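Local coordinates for protein Hen1 (Anabaena variabilis, PDB 3JWH) that probably methylates the 2'-hydroxyl of the 3'-terminal nucleotide of RNA, using S-adenosylmethionine as methyl donor, at residues A[16-21]-A[40-45]; A[53-58]-A[101-106]; A[173-178]-A[205-210]; A[189-194]-A[200-205]. All blocks are in the same frame, centred on the assembly; numbering follows the deposited sequence.

Contact 1 of 4, residues A[16-21]-A[40-45]; sequences QRMNGV and QGNLLK. With SAH (S-adenosyl-L-homocysteine), chain C.
Helix 13-27 and the first turn of helix 42-49 come closest at Met18 and Leu43, whose CA atoms are 6.3 Å apart; no hydrogen bond joins the segments, and the contact is made by apolar side chains, with Met18 also lying on the backbone of Leu43. This is the start of a Rossmann-like class I methyltransferase fold, where the glycine-rich loop after strand 32-36 runs into a helix beside the cofactor. Gly41 takes the N-cap position of that helix, at a positive phi of 86° that suits a residue lacking CB.

Met18 contributes the largest share. Its chain is bent at both outer torsions and starts from a non-staggered chi1 of -121°, which brings the thioether over the backbone of the opposing helix. SD lies 3.8 Å from Leu43 CB, while CG faces the CD1 branch of the same leucine. The terminal CE goes further, crossing Asn42 at about a right angle. Leu43 turns its other branch to the next turn of helix 13-27, CD2 reaching Val21 CG1 at 4.1 Å. Both of these residues also touch Thr107 of strand 105-109, so the apolar patch continues onto the sheet beneath.

Asn42 belongs to the S-adenosyl-L-homocysteine pocket, and here the contact becomes part of the cofactor site. Met18 thus stands as a second-shell neighbour behind a pocket residue, and Arg17, beside it, forms a salt bridge with the pocket residue Glu110. Asn42 CB touches two partners: Met18 CE at 3.4 Å and, about a right angle away, OXT of S-adenosyl-L-homocysteine at 3.6 Å.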
# COMPACT_ATOMS: atom_id res chain seq x y z
N GLN A 16 -8.80 -9.48 -5.18
CA GLN A 16 -8.71 -10.00 -3.83
C GLN A 16 -7.82 -9.11 -3.00
O GLN A 16 -8.08 -8.87 -1.82
CB GLN A 16 -8.14 -11.41 -3.82
CG GLN A 16 -9.19 -12.49 -3.96
CD GLN A 16 -8.63 -13.86 -3.66
OE1 GLN A 16 -9.37 -14.84 -3.65
NE2 GLN A 16 -7.32 -13.93 -3.42
N ARG A 17 -6.76 -8.62 -3.62
CA ARG A 17 -5.83 -7.74 -2.93
C ARG A 17 -6.53 -6.45 -2.56
O ARG A 17 -6.52 -6.04 -1.41
CB ARG A 17 -4.60 -7.46 -3.81
CG ARG A 17 -3.43 -6.92 -3.01
CD ARG A 17 -2.19 -6.71 -3.86
NE ARG A 17 -1.76 -7.92 -4.53
CZ ARG A 17 -2.07 -8.23 -5.79
NH1 ARG A 17 -2.82 -7.41 -6.51
NH2 ARG A 17 -1.65 -9.38 -6.31
N MET A 18 -7.16 -5.81 -3.55
CA MET A 18 -7.86 -4.57 -3.29
C MET A 18 -8.89 -4.69 -2.18
O MET A 18 -8.95 -3.84 -1.28
CB MET A 18 -8.51 -4.04 -4.56
CG MET A 18 -8.01 -2.65 -4.94
SD MET A 18 -6.29 -2.64 -5.46
CE MET A 18 -6.50 -2.98 -7.19
N ASN A 19 -9.71 -5.75 -2.22
CA ASN A 19 -10.72 -5.96 -1.19
C ASN A 19 -10.05 -6.09 0.17
O ASN A 19 -10.53 -5.59 1.18
CB ASN A 19 -11.52 -7.23 -1.47
CG ASN A 19 -12.57 -7.04 -2.56
OD1 ASN A 19 -13.56 -6.33 -2.36
ND2 ASN A 19 -12.36 -7.68 -3.70
N GLY A 20 -8.92 -6.80 0.17
CA GLY A 20 -8.19 -6.99 1.41
C GLY A 20 -7.67 -5.69 1.98
O GLY A 20 -7.67 -5.49 3.19
N VAL A 21 -7.21 -4.79 1.11
CA VAL A 21 -6.67 -3.50 1.54
C VAL A 21 -7.80 -2.58 2.01
O VAL A 21 -7.72 -1.98 3.08
CB VAL A 21 -5.89 -2.80 0.40
CG1 VAL A 21 -5.42 -1.44 0.85
CG2 VAL A 21 -4.70 -3.64 -0.01
N GLN A 40 -1.03 2.92 -11.85
CA GLN A 40 -2.17 3.34 -12.67
C GLN A 40 -3.42 3.73 -11.90
O GLN A 40 -4.42 4.10 -12.52
CB GLN A 40 -2.53 2.24 -13.67
CG GLN A 40 -1.34 1.66 -14.40
CD GLN A 40 -1.75 0.89 -15.64
OE1 GLN A 40 -2.74 0.14 -15.63
NE2 GLN A 40 -0.98 1.06 -16.71
N GLY A 41 -3.39 3.63 -10.58
CA GLY A 41 -4.54 4.03 -9.79
C GLY A 41 -5.63 3.01 -9.56
O GLY A 41 -6.79 3.37 -9.34
N ASN A 42 -5.28 1.73 -9.60
CA ASN A 42 -6.28 0.68 -9.39
C ASN A 42 -6.94 0.86 -8.03
O ASN A 42 -8.16 0.95 -7.94
CB ASN A 42 -5.65 -0.70 -9.51
CG ASN A 42 -5.25 -1.02 -10.94
OD1 ASN A 42 -5.90 -0.56 -11.89
ND2 ASN A 42 -4.19 -1.82 -11.10
N LEU A 43 -6.13 0.95 -6.98
CA LEU A 43 -6.68 1.16 -5.66
C LEU A 43 -7.29 2.57 -5.54
O LEU A 43 -8.32 2.75 -4.88
CB LEU A 43 -5.61 0.96 -4.59
CG LEU A 43 -6.05 1.38 -3.19
CD1 LEU A 43 -7.21 0.50 -2.71
CD2 LEU A 43 -4.88 1.27 -2.23
N LEU A 44 -6.67 3.56 -6.19
CA LEU A 44 -7.20 4.93 -6.13
C LEU A 44 -8.63 5.00 -6.71
O LEU A 44 -9.47 5.74 -6.21
CB LEU A 44 -6.29 5.92 -6.88
CG LEU A 44 -4.83 6.14 -6.47
CD1 LEU A 44 -4.25 7.21 -7.38
CD2 LEU A 44 -4.69 6.56 -5.00
N LYS A 45 -8.89 4.23 -7.77
CA LYS A 45 -10.22 4.22 -8.39
C LYS A 45 -11.27 3.72 -7.40
O LYS A 45 -12.35 4.31 -7.26
CB LYS A 45 -10.22 3.34 -9.64
CG LYS A 45 -11.55 3.30 -10.37
CD LYS A 45 -11.41 2.74 -11.78
CE LYS A 45 -12.62 3.11 -12.63
NZ LYS A 45 -12.46 2.69 -14.06
N SAH C . 0.33 -0.25 -6.51
CA SAH C . -0.03 -0.35 -7.93
CB SAH C . 1.07 -1.10 -8.69
CG SAH C . 2.41 -0.38 -8.52
SD SAH C . 3.82 -1.23 -9.33
C SAH C . -1.34 -1.14 -8.07
O SAH C . -1.24 -2.36 -8.27
OXT SAH C . -2.41 -0.49 -7.97
C5' SAH C . 5.16 -0.29 -8.51
C4' SAH C . 4.87 1.21 -8.53
O4' SAH C . 5.81 1.87 -7.66
C3' SAH C . 5.09 1.78 -9.94
O3' SAH C . 4.14 2.82 -10.20
C2' SAH C . 6.50 2.36 -9.81
O2' SAH C . 6.66 3.42 -10.76
C1' SAH C . 6.39 2.95 -8.41
N9 SAH C . 7.71 3.28 -7.84
C8 SAH C . 8.78 2.50 -7.85
N7 SAH C . 9.78 3.10 -7.21
C5 SAH C . 9.34 4.29 -6.79
C6 SAH C . 9.92 5.34 -6.09
N6 SAH C . 11.19 5.28 -5.70
N1 SAH C . 9.18 6.42 -5.83
C2 SAH C . 7.91 6.50 -6.22
N3 SAH C . 7.34 5.52 -6.89
C4 SAH C . 8.02 4.40 -7.19

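Contact 2 of 4, residues A[53-58]-A[101-106]; sequences FEQITG and HGYDAA
The hydroxyls of Thr57 and Tyr103 meet in a very short hydrogen bond, OG1 to OH 2.5 Å, in which either could be the donor; its exact length is doubtful, but the pairing of the two groups is plain. Thr57 offers OG1 from beside its own backbone N (chi1 -67°), and its CB also lies against the phenol oxygen, so the end of the tyrosine rests on the threonine as well as bonding to it.

The two side chains cross at about a right angle. Tyr103 sits just ahead of strand 105-109, and its ring reaches over toward strand 55-60, CE1 coming 3.6 Å from Thr57 OG1. Gln55, two residues before Thr57 on the same side of its strand, stretches an extended chain past the same ring corner. Its CD is 3.8 Å from Tyr103 CE1, with the amide plane turned 49° from the ring plane. This is van der Waals contact, since NE2 stays 3.6 Å from Tyr103 OH. The other end of the amide is held by Arg32, whose NH1 bonds OE1. With an alanine in place of Gln55, the Arg32 guanidinium would probably lose one of its acceptors and the CE1 corner of Tyr103 its cover.

Between these strands runs strand 32-36, and Thr57 and Tyr103 both touch its Ile34. The contact therefore bridges second neighbours in the sheet near the start of their strands, away from the cofactor. Parallel strands in the order 86-90, 55-60, 32-36, 105-109 form the nucleotide-binding half of the Rossmann-like methyltransferase fold.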
# COMPACT_ATOMS: atom_id res chain seq x y z
N PHE A 53 -14.21 7.10 2.31
CA PHE A 53 -12.92 7.78 2.29
C PHE A 53 -13.10 9.28 2.09
O PHE A 53 -13.83 9.71 1.20
CB PHE A 53 -12.08 7.13 1.20
CG PHE A 53 -11.82 5.68 1.45
CD1 PHE A 53 -10.96 5.29 2.47
CD2 PHE A 53 -12.53 4.70 0.75
CE1 PHE A 53 -10.81 3.95 2.81
CE2 PHE A 53 -12.39 3.36 1.07
CZ PHE A 53 -11.53 2.98 2.10
N GLU A 54 -12.45 10.06 2.94
CA GLU A 54 -12.56 11.51 2.92
C GLU A 54 -11.44 12.22 2.17
O GLU A 54 -11.50 13.42 1.90
CB GLU A 54 -12.66 12.04 4.35
CG GLU A 54 -14.03 11.82 4.99
CD GLU A 54 -14.14 12.37 6.40
OE1 GLU A 54 -13.54 13.44 6.70
OE2 GLU A 54 -14.84 11.75 7.23
N GLN A 55 -10.40 11.47 1.83
CA GLN A 55 -9.29 12.01 1.08
C GLN A 55 -8.46 10.89 0.51
O GLN A 55 -8.09 9.96 1.23
CB GLN A 55 -8.43 12.92 1.95
CG GLN A 55 -7.23 13.48 1.22
CD GLN A 55 -6.51 14.55 2.04
OE1 GLN A 55 -6.64 14.59 3.27
NE2 GLN A 55 -5.75 15.40 1.37
N ILE A 56 -8.21 10.97 -0.79
CA ILE A 56 -7.43 9.98 -1.51
C ILE A 56 -6.25 10.67 -2.20
O ILE A 56 -6.44 11.53 -3.04
CB ILE A 56 -8.28 9.28 -2.62
CG1 ILE A 56 -9.45 8.50 -2.01
CG2 ILE A 56 -7.43 8.36 -3.42
CD1 ILE A 56 -10.60 9.34 -1.61
N THR A 57 -5.02 10.29 -1.85
CA THR A 57 -3.87 10.85 -2.52
C THR A 57 -2.99 9.73 -3.04
O THR A 57 -2.66 8.83 -2.29
CB THR A 57 -3.01 11.72 -1.58
OG1 THR A 57 -3.75 12.89 -1.21
CG2 THR A 57 -1.74 12.15 -2.29
N GLY A 58 -2.62 9.81 -4.31
CA GLY A 58 -1.75 8.81 -4.92
C GLY A 58 -0.41 9.42 -5.31
O GLY A 58 -0.37 10.49 -5.90
N HIS A 101 2.47 14.11 5.07
CA HIS A 101 2.00 14.22 6.46
C HIS A 101 0.49 14.30 6.65
O HIS A 101 -0.25 14.66 5.73
CB HIS A 101 2.58 15.47 7.15
CG HIS A 101 4.05 15.43 7.40
ND1 HIS A 101 4.65 14.42 8.12
CD2 HIS A 101 5.03 16.30 7.08
CE1 HIS A 101 5.95 14.67 8.23
NE2 HIS A 101 6.20 15.81 7.61
N GLY A 102 0.07 14.00 7.87
CA GLY A 102 -1.32 14.12 8.24
C GLY A 102 -2.36 13.12 7.79
O GLY A 102 -3.54 13.37 8.01
N TYR A 103 -1.96 12.01 7.18
CA TYR A 103 -2.92 11.00 6.72
C TYR A 103 -3.20 9.92 7.78
O TYR A 103 -2.38 9.64 8.65
CB TYR A 103 -2.43 10.29 5.44
CG TYR A 103 -2.47 11.15 4.20
CD1 TYR A 103 -3.63 11.23 3.42
CD2 TYR A 103 -1.38 11.93 3.84
CE1 TYR A 103 -3.70 12.08 2.31
CE2 TYR A 103 -1.43 12.78 2.74
CZ TYR A 103 -2.58 12.86 1.98
OH TYR A 103 -2.61 13.67 0.87
N ASP A 104 -4.38 9.33 7.70
CA ASP A 104 -4.73 8.27 8.64
C ASP A 104 -3.94 7.01 8.31
O ASP A 104 -3.51 6.28 9.20
CB ASP A 104 -6.21 7.96 8.57
CG ASP A 104 -7.06 9.10 9.03
OD1 ASP A 104 -6.66 9.77 10.00
OD2 ASP A 104 -8.13 9.33 8.44
N ALA A 105 -3.75 6.76 7.02
CA ALA A 105 -3.05 5.56 6.57
C ALA A 105 -2.30 5.76 5.27
O ALA A 105 -2.63 6.61 4.44
CB ALA A 105 -4.06 4.42 6.39
N ALA A 106 -1.25 4.96 5.11
CA ALA A 106 -0.45 4.94 3.91
C ALA A 106 -0.54 3.50 3.40
O ALA A 106 -0.46 2.55 4.18
CB ALA A 106 0.98 5.27 4.26

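Contact 3 of 4, residues A[173-178]-A[205-210]; sequences NWANKI and AVFIHR
Phe207 pushes the far end of its ring into helix 168-181, where CE1 and CZ meet Ala175, Ile178 and Trp174. The ring projects from strand 202-209, the reversed strand of the seven-stranded methyltransferase sheet, and the helix lies on the face of that sheet. Over these segments helix and strand run almost exactly parallel, their axes 3° apart in direction and 10.4 Å apart at closest approach.

The small side chain of Ala175 probably helps the ring come in close. Its CB lies 3.6 Å from Phe207 CZ, and its carbonyl oxygen approaches the ring in plane at the edge, 3.5 Å from CE1. Ile178, one turn on, adds its CG2 methyl, which stands anti to the backbone N (chi1 -71°, measured to CG1) and comes within 3.6 Å of CE1. The other branch, CG1, leads away from the phenylalanine and covers a face of the Trp174 indole near its rim.

On the CE2 side of Phe207 the tryptophan closes the group. The two ring planes are nearly perpendicular, at 87°, but the approach is oblique and the six-membered ring is 6.0 Å from the phenyl, centre to centre. The polar end of the indole is turned to helix 117-131, where NE1 bonds OE2 of Glu124. Phe128 of that helix meets Phe207 edge-to-face, so two helices share the ring as a common filling between themselves and the sheet. The join between the two aromatics rests on one carbon of the six-membered ring, Trp174 CZ3, 4.0 Å from Phe207 CZ.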
# COMPACT_ATOMS: atom_id res chain seq x y z
N ASN A 173 10.30 -11.13 8.45
CA ASN A 173 11.46 -10.67 9.19
C ASN A 173 11.61 -9.17 8.92
O ASN A 173 11.98 -8.40 9.81
CB ASN A 173 12.74 -11.38 8.73
CG ASN A 173 12.76 -12.86 9.08
OD1 ASN A 173 12.11 -13.31 10.04
ND2 ASN A 173 13.52 -13.63 8.30
N TRP A 174 11.35 -8.78 7.68
CA TRP A 174 11.43 -7.39 7.28
C TRP A 174 10.48 -6.57 8.13
O TRP A 174 10.86 -5.54 8.68
CB TRP A 174 11.05 -7.22 5.81
CG TRP A 174 10.91 -5.77 5.41
CD1 TRP A 174 11.92 -4.87 5.20
CD2 TRP A 174 9.69 -5.03 5.29
NE1 TRP A 174 11.41 -3.62 4.97
CE2 TRP A 174 10.04 -3.68 5.02
CE3 TRP A 174 8.33 -5.36 5.39
CZ2 TRP A 174 9.08 -2.67 4.86
CZ3 TRP A 174 7.37 -4.36 5.23
CH2 TRP A 174 7.76 -3.03 4.97
N ALA A 175 9.24 -7.05 8.24
CA ALA A 175 8.20 -6.36 9.00
C ALA A 175 8.45 -6.35 10.49
O ALA A 175 8.15 -5.36 11.17
CB ALA A 175 6.84 -6.97 8.70
N ASN A 176 8.98 -7.44 11.02
CA ASN A 176 9.26 -7.51 12.44
C ASN A 176 10.43 -6.56 12.71
O ASN A 176 10.45 -5.88 13.74
CB ASN A 176 9.61 -8.94 12.87
CG ASN A 176 8.38 -9.84 12.94
OD1 ASN A 176 7.32 -9.43 13.40
ND2 ASN A 176 8.54 -11.09 12.50
N LYS A 177 11.39 -6.51 11.80
CA LYS A 177 12.52 -5.60 11.97
C LYS A 177 11.98 -4.18 11.99
O LYS A 177 12.57 -3.31 12.61
CB LYS A 177 13.54 -5.74 10.83
CG LYS A 177 14.59 -6.84 11.01
CD LYS A 177 15.69 -6.42 11.97
CE LYS A 177 16.71 -7.54 12.14
NZ LYS A 177 17.86 -7.17 13.03
N ILE A 178 10.86 -3.93 11.30
CA ILE A 178 10.29 -2.59 11.29
C ILE A 178 9.76 -2.23 12.67
O ILE A 178 9.97 -1.11 13.15
CB ILE A 178 9.14 -2.45 10.25
CG1 ILE A 178 9.70 -2.47 8.82
CG2 ILE A 178 8.39 -1.16 10.49
CD1 ILE A 178 10.64 -1.31 8.48
N ALA A 205 0.75 -6.87 5.33
CA ALA A 205 1.16 -6.49 6.66
C ALA A 205 0.42 -5.23 7.04
O ALA A 205 0.40 -4.25 6.29
CB ALA A 205 2.65 -6.26 6.71
N VAL A 206 -0.25 -5.27 8.19
CA VAL A 206 -0.97 -4.11 8.68
C VAL A 206 -0.21 -3.63 9.92
O VAL A 206 -0.23 -4.29 10.95
CB VAL A 206 -2.43 -4.47 9.05
CG1 VAL A 206 -3.13 -3.24 9.61
CG2 VAL A 206 -3.18 -4.96 7.81
N PHE A 207 0.49 -2.50 9.78
CA PHE A 207 1.23 -1.91 10.88
C PHE A 207 0.36 -0.89 11.58
O PHE A 207 -0.26 -0.05 10.93
CB PHE A 207 2.48 -1.19 10.38
CG PHE A 207 3.52 -2.08 9.79
CD1 PHE A 207 4.52 -2.62 10.58
CD2 PHE A 207 3.54 -2.30 8.42
CE1 PHE A 207 5.53 -3.36 10.02
CE2 PHE A 207 4.54 -3.04 7.85
CZ PHE A 207 5.54 -3.56 8.64
N ILE A 208 0.31 -0.95 12.90
CA ILE A 208 -0.48 0.01 13.64
C ILE A 208 0.45 0.75 14.59
O ILE A 208 1.24 0.14 15.32
CB ILE A 208 -1.61 -0.66 14.43
CG1 ILE A 208 -2.62 -1.27 13.44
CG2 ILE A 208 -2.32 0.36 15.32
CD1 ILE A 208 -3.78 -1.95 14.11
N HIS A 209 0.39 2.08 14.56
CA HIS A 209 1.26 2.87 15.40
C HIS A 209 0.93 2.67 16.87
O HIS A 209 -0.23 2.59 17.25
CB HIS A 209 1.15 4.37 15.05
CG HIS A 209 2.28 5.20 15.58
ND1 HIS A 209 2.50 5.38 16.93
CD2 HIS A 209 3.29 5.83 14.95
CE1 HIS A 209 3.60 6.08 17.11
NE2 HIS A 209 4.11 6.37 15.92
N ARG A 210 1.96 2.58 17.69
CA ARG A 210 1.77 2.45 19.12
C ARG A 210 1.19 3.76 19.68
O ARG A 210 1.41 4.83 19.12
CB ARG A 210 3.10 2.12 19.78
CG ARG A 210 3.66 0.77 19.36
CD ARG A 210 5.05 0.50 19.93
NE ARG A 210 5.57 -0.76 19.41
CZ ARG A 210 6.84 -0.99 19.11
NH1 ARG A 210 7.74 -0.04 19.29
NH2 ARG A 210 7.20 -2.16 18.60

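Contact 4 of 4, residues A[189-194]-A[200-205]; sequences QPIGEA and SPTQMA
Ile191 lies across Thr202, and the conformations of both explain how closely they meet. The isoleucine places CG1 between its backbone N and carbonyl carbon (chi1 68°), the crowded position for this branch, which carries the end of the chain toward the strand. CD1 is tight against Thr202 CB at 3.4 Å; a still shorter approach of CG1 to the same carbon is doubtful. The CG2 branch points instead to Met204, 4.1 Å from its CB. Met204 sends CG out opposite its backbone N (chi1 177°) and stays extended until a bend at the thioether sets CE 3.8 Å from Gln189 OE1.

Backbone bonds fix this pairing. Ile191 N donates to Thr202 O at 3.1 Å, and Gln189 N to Met204 O over a longer 3.3 Å. Strands 184-188 and 202-209, consecutive and antiparallel, form a beta hairpin, and these two rungs carry its pairing into the connecting loop. Toward the turn, Gly192 lies with its CA 3.2 Å from Pro201 CD, where a CB would collide with the proline ring. Ser200 tucks CB against the N atoms of Gly192 and Glu193.

Replacing Ile191 by an alanine would probably open a gap over Thr202 and take away the CG2 methyl that packs on Met204. No side-chain hydrogen bond or charge pair joins the segments: side chains add shape and apolar contact, while the polar bonding comes from the backbone.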
# COMPACT_ATOMS: atom_id res chain seq x y z
N GLN A 189 -1.79 -10.86 7.58
CA GLN A 189 -3.09 -11.30 7.11
C GLN A 189 -3.01 -11.65 5.63
O GLN A 189 -3.25 -10.79 4.78
CB GLN A 189 -4.12 -10.19 7.30
CG GLN A 189 -4.40 -9.81 8.75
CD GLN A 189 -4.96 -8.40 8.90
OE1 GLN A 189 -5.84 -7.97 8.15
NE2 GLN A 189 -4.45 -7.66 9.89
N PRO A 190 -2.68 -12.90 5.29
CA PRO A 190 -2.60 -13.27 3.87
C PRO A 190 -3.95 -13.02 3.20
O PRO A 190 -5.00 -13.15 3.84
CB PRO A 190 -2.23 -14.75 3.92
CG PRO A 190 -2.87 -15.22 5.18
CD PRO A 190 -2.53 -14.09 6.14
N ILE A 191 -3.94 -12.65 1.93
CA ILE A 191 -5.20 -12.38 1.25
C ILE A 191 -5.59 -13.46 0.25
O ILE A 191 -6.77 -13.64 -0.04
CB ILE A 191 -5.17 -10.99 0.55
CG1 ILE A 191 -4.19 -10.99 -0.62
CG2 ILE A 191 -4.76 -9.92 1.56
CD1 ILE A 191 -4.76 -11.57 -1.91
N GLY A 192 -4.61 -14.19 -0.27
CA GLY A 192 -4.90 -15.25 -1.22
C GLY A 192 -5.63 -16.45 -0.63
O GLY A 192 -6.66 -16.30 0.03
N GLU A 193 -5.09 -17.64 -0.86
CA GLU A 193 -5.70 -18.87 -0.34
C GLU A 193 -4.65 -19.86 0.13
O GLU A 193 -3.78 -20.28 -0.64
CB GLU A 193 -6.58 -19.51 -1.41
CG GLU A 193 -7.85 -18.73 -1.68
CD GLU A 193 -8.57 -19.20 -2.93
OE1 GLU A 193 -8.89 -20.40 -3.02
OE2 GLU A 193 -8.81 -18.35 -3.82
N ALA A 194 -4.73 -20.24 1.40
CA ALA A 194 -3.79 -21.18 2.01
C ALA A 194 -3.50 -22.36 1.09
O ALA A 194 -4.42 -22.90 0.46
CB ALA A 194 -4.34 -21.68 3.34
N SER A 200 -0.79 -18.28 1.37
CA SER A 200 -1.50 -17.61 0.28
C SER A 200 -0.55 -16.94 -0.69
O SER A 200 0.61 -16.69 -0.37
CB SER A 200 -2.47 -16.59 0.86
OG SER A 200 -3.34 -17.19 1.80
N PRO A 201 -1.02 -16.64 -1.91
CA PRO A 201 -0.20 -16.00 -2.95
C PRO A 201 0.21 -14.56 -2.67
O PRO A 201 1.21 -14.08 -3.22
CB PRO A 201 -1.08 -16.13 -4.19
CG PRO A 201 -2.45 -15.98 -3.63
CD PRO A 201 -2.39 -16.86 -2.40
N THR A 202 -0.55 -13.87 -1.82
CA THR A 202 -0.25 -12.48 -1.47
C THR A 202 -0.13 -12.28 0.05
O THR A 202 -1.05 -12.60 0.81
CB THR A 202 -1.35 -11.51 -1.99
OG1 THR A 202 -1.43 -11.58 -3.42
CG2 THR A 202 -1.03 -10.07 -1.57
N GLN A 203 1.02 -11.76 0.48
CA GLN A 203 1.24 -11.48 1.90
C GLN A 203 0.88 -10.01 2.15
O GLN A 203 1.16 -9.14 1.33
CB GLN A 203 2.71 -11.66 2.26
CG GLN A 203 3.43 -12.76 1.52
CD GLN A 203 4.83 -12.94 2.01
OE1 GLN A 203 5.06 -13.14 3.20
NE2 GLN A 203 5.79 -12.88 1.11
N MET A 204 0.25 -9.74 3.29
CA MET A 204 -0.12 -8.38 3.65
C MET A 204 0.32 -8.10 5.07
O MET A 204 0.32 -8.98 5.93
CB MET A 204 -1.64 -8.18 3.51
CG MET A 204 -2.13 -6.78 3.94
SD MET A 204 -3.81 -6.34 3.39
CE MET A 204 -4.70 -6.75 4.79
N ALA A 205 0.75 -6.87 5.33
CA ALA A 205 1.16 -6.49 6.66
C ALA A 205 0.42 -5.23 7.04
O ALA A 205 0.40 -4.25 6.29
CB ALA A 205 2.65 -6.26 6.71

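Along the chain, contacts 1 and 2 come in series, followed by contact 3, inside whose loop contact 4 is nested. Contacts 1 and 2 lie 14 Å apart between centres and touch through Leu44 CD2 and Ile56 CG2, 3.6 Å apart, as helix 42-49 leads into strand 55-60. Contacts 3 and 4 share Ala205 and strand 202-209 at the antiparallel end of the sheet; contact 2 lies in its parallel part. Contact 4 returns to contact 1 where Gln16 touches the loop at Ile191 and Gly192. Helix 13-27 thus lies against both the start of helix 42-49, which carries the pocket residue Asn42, and the hairpin loop, and so probably helps join the two parts of the fold.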